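Local structure of 5-formyltetrahydrofolate cyclo-ligase family protein (2JCB) at residues 11-14 and 15-19. The protein probably catalyses the ATP-dependent conversion of 5-formyltetrahydrofolate to 5,10-methenyltetrahydrofolate, a step of folate metabolism, and binds ADP and magnesium. Sequence-based numbering, arbitrary orientation.
With ADP (adenosine-5'-diphosphate), chain C.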
loop_
_atom_site.group_PDB
_atom_site.type_symbol
_atom_site.label_atom_id
_atom_site.label_comp_id
_atom_site.label_asym_id
_atom_site.label_seq_id
_atom_site.Cartn_x
_atom_site.Cartn_y
_atom_site.Cartn_z
ATOM N N GLU A 11 -15.829 -15.956 -1.549
ATOM C CA GLU A 11 -15.082 -16.900 -2.378
ATOM C C GLU A 11 -14.442 -16.236 -3.594
ATOM O O GLU A 11 -13.285 -16.504 -3.897
ATOM C CB GLU A 11 -15.916 -18.135 -2.734
ATOM C CG GLU A 11 -15.725 -19.258 -1.695
ATOM C CD GLU A 11 -16.914 -20.198 -1.541
ATOM O OE1 GLU A 11 -17.577 -20.556 -2.552
ATOM O OE2 GLU A 11 -17.185 -20.614 -0.385
ATOM N N GLU A 12 -15.156 -15.322 -4.244
ATOM C CA GLU A 12 -14.558 -14.511 -5.319
ATOM C C GLU A 12 -13.345 -13.660 -4.887
ATOM O O GLU A 12 -12.379 -13.560 -5.633
ATOM C CB GLU A 12 -15.642 -13.666 -5.995
ATOM C CG GLU A 12 -15.197 -12.792 -7.196
ATOM C CD GLU A 12 -16.409 -12.266 -7.978
ATOM O OE1 GLU A 12 -17.523 -12.841 -7.825
ATOM O OE2 GLU A 12 -16.268 -11.298 -8.753
ATOM N N LYS A 13 -13.407 -13.074 -3.692
ATOM C CA LYS A 13 -12.292 -12.324 -3.116
ATOM C C LYS A 13 -11.066 -13.192 -2.860
ATOM O O LYS A 13 -9.944 -12.785 -3.165
ATOM C CB LYS A 13 -12.741 -11.669 -1.816
ATOM C CG LYS A 13 -13.204 -10.217 -1.962
ATOM C CD LYS A 13 -13.322 -9.529 -0.576
ATOM C CE LYS A 13 -14.150 -8.254 -0.674
ATOM N NZ LYS A 13 -13.964 -7.353 0.476
ATOM N N LEU A 14 -11.285 -14.378 -2.279
ATOM C CA LEU A 14 -10.190 -15.311 -2.007
ATOM C C LEU A 14 -9.596 -15.794 -3.314
ATOM O O LEU A 14 -8.397 -15.821 -3.456
ATOM C CB LEU A 14 -10.692 -16.542 -1.248
ATOM C CG LEU A 14 -11.109 -16.415 0.210
ATOM C CD1 LEU A 14 -11.251 -17.830 0.801
ATOM C CD2 LEU A 14 -10.123 -15.516 0.981
ATOM N N ARG A 15 -10.457 -16.214 -4.232
ATOM C CA ARG A 15 -10.074 -16.591 -5.600
ATOM C C ARG A 15 -9.233 -15.526 -6.314
ATOM O O ARG A 15 -8.208 -15.840 -6.941
ATOM C CB ARG A 15 -11.342 -16.919 -6.416
ATOM C CG ARG A 15 -11.156 -17.707 -7.721
ATOM C CD ARG A 15 -12.383 -17.554 -8.683
ATOM N NE ARG A 15 -12.405 -16.166 -9.184
ATOM C CZ ARG A 15 -11.956 -15.760 -10.375
ATOM N NH1 ARG A 15 -11.469 -16.635 -11.256
ATOM N NH2 ARG A 15 -12.004 -14.464 -10.691
ATOM N N LEU A 16 -9.644 -14.263 -6.231
ATOM C CA LEU A 16 -8.912 -13.227 -6.931
ATOM C C LEU A 16 -7.602 -12.940 -6.193
ATOM O O LEU A 16 -6.558 -12.800 -6.827
ATOM C CB LEU A 16 -9.732 -11.942 -7.092
ATOM C CG LEU A 16 -10.646 -11.889 -8.312
ATOM C CD1 LEU A 16 -11.652 -10.745 -8.159
ATOM C CD2 LEU A 16 -9.810 -11.753 -9.612
ATOM N N ARG A 17 -7.672 -12.923 -4.862
ATOM C CA ARG A 17 -6.474 -12.683 -4.000
ATOM C C ARG A 17 -5.436 -13.778 -4.300
ATOM O O ARG A 17 -4.298 -13.482 -4.622
ATOM C CB ARG A 17 -6.854 -12.689 -2.519
ATOM C CG ARG A 17 -5.874 -11.935 -1.600
ATOM C CD ARG A 17 -6.357 -12.005 -0.118
ATOM N NE ARG A 17 -7.370 -10.980 0.184
ATOM C CZ ARG A 17 -8.539 -11.150 0.790
ATOM N NH1 ARG A 17 -8.946 -12.345 1.259
ATOM N NH2 ARG A 17 -9.314 -10.085 0.974
ATOM N N LYS A 18 -5.873 -15.032 -4.236
ATOM C CA LYS A 18 -5.028 -16.200 -4.575
ATOM C C LYS A 18 -4.368 -16.081 -5.972
ATOM O O LYS A 18 -3.138 -16.177 -6.102
ATOM C CB LYS A 18 -5.854 -17.495 -4.445
ATOM C CG LYS A 18 -5.096 -18.841 -4.461
ATOM C CD LYS A 18 -6.060 -20.055 -4.428
ATOM C CE LYS A 18 -5.344 -21.406 -4.671
ATOM N NZ LYS A 18 -6.210 -22.463 -5.309
ATOM N N GLN A 19 -5.190 -15.837 -6.987
ATOM C CA GLN A 19 -4.723 -15.756 -8.384
ATOM C C GLN A 19 -3.675 -14.675 -8.638
ATOM O O GLN A 19 -2.675 -14.918 -9.320
ATOM C CB GLN A 19 -5.935 -15.677 -9.347
ATOM C CG GLN A 19 -5.684 -15.044 -10.732
ATOM C CD GLN A 19 -6.987 -14.713 -11.465
ATOM O OE1 GLN A 19 -7.335 -13.546 -11.687
ATOM N NE2 GLN A 19 -7.711 -15.744 -11.827
HETATM P PB ADP C . -9.198 -6.771 2.445
HETATM O O1B ADP C . -7.891 -6.806 3.232
HETATM O O2B ADP C . -9.030 -7.363 1.095
HETATM O O3B ADP C . -9.745 -5.363 2.543
HETATM P PA ADP C . -11.793 -7.652 3.464
HETATM O O1A ADP C . -12.423 -6.547 2.657
HETATM O O2A ADP C . -12.380 -8.965 3.315
HETATM O O3A ADP C . -10.189 -7.751 3.237
HETATM O "O5'" ADP C . -11.979 -7.273 5.024
HETATM C "C5'" ADP C . -11.609 -8.312 5.957
HETATM C "C4'" ADP C . -12.471 -8.266 7.195
HETATM O "O4'" ADP C . -12.404 -6.950 7.722
HETATM C "C3'" ADP C . -13.921 -8.553 6.823
HETATM O "O3'" ADP C . -14.340 -9.648 7.612
HETATM C "C2'" ADP C . -14.665 -7.278 7.162
HETATM O "O2'" ADP C . -15.826 -7.535 7.897
HETATM C "C1'" ADP C . -13.715 -6.497 8.053
HETATM N N9 ADP C . -13.830 -5.021 7.923
HETATM C C8 ADP C . -13.352 -4.277 6.908
HETATM N N7 ADP C . -13.594 -2.963 7.130
HETATM C C5 ADP C . -14.238 -2.835 8.292
HETATM C C6 ADP C . -14.754 -1.703 9.108
HETATM N N6 ADP C . -14.644 -0.428 8.683
HETATM N N1 ADP C . -15.292 -1.984 10.295
HETATM C C2 ADP C . -15.425 -3.252 10.735
HETATM N N3 ADP C . -14.958 -4.320 10.056
HETATM C C4 ADP C . -14.349 -4.189 8.849
#
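Lys13 and Arg17, one turn apart on the N-terminal α-helix 6-26, reach from the same face of that helix to the diphosphate of ADP. Four successive i to i+4 backbone hydrogen bonds set this spacing; in the one joining the pair, Arg17 N donates to Lys13 O at 2.8 Å.

Each side chain takes a different phosphate: Lys13 the α, Arg17 the β. The long chain of Lys13, extended beyond CG, carries a positive ammonium out from the helix to the negative phosphate, where NZ donates a hydrogen bond to O1A of ADP at 2.8 Å. The same ammonium forms salt bridges with Glu178 and Asp181, the latter a magnesium-site residue, so it sits among anions close to the metal. Arg17 has more donors to spend: its chain, straight at chi2 (180°), bends at chi3 (-83°), which orients the guanidinium with NE on the carbonyl oxygen of Gly145 and NH2 hydrogen-bonded to O2B of ADP at 2.7 Å, near the guanidinium plane. Two anchors on different nitrogens should restrict its rotation.

The remaining contacts are van der Waals ones. Leu16 is buried, its branched hydrocarbon suiting the side of the helix that faces Ile144 of strand 143-144, and its CD1 approaches the Glu12 side chain at CG, 4.2 Å away. Leu14 slants across the arginine side chain, bringing its methyl CD2 to the guanidinium edge, 3.4 Å from Arg17 NH1.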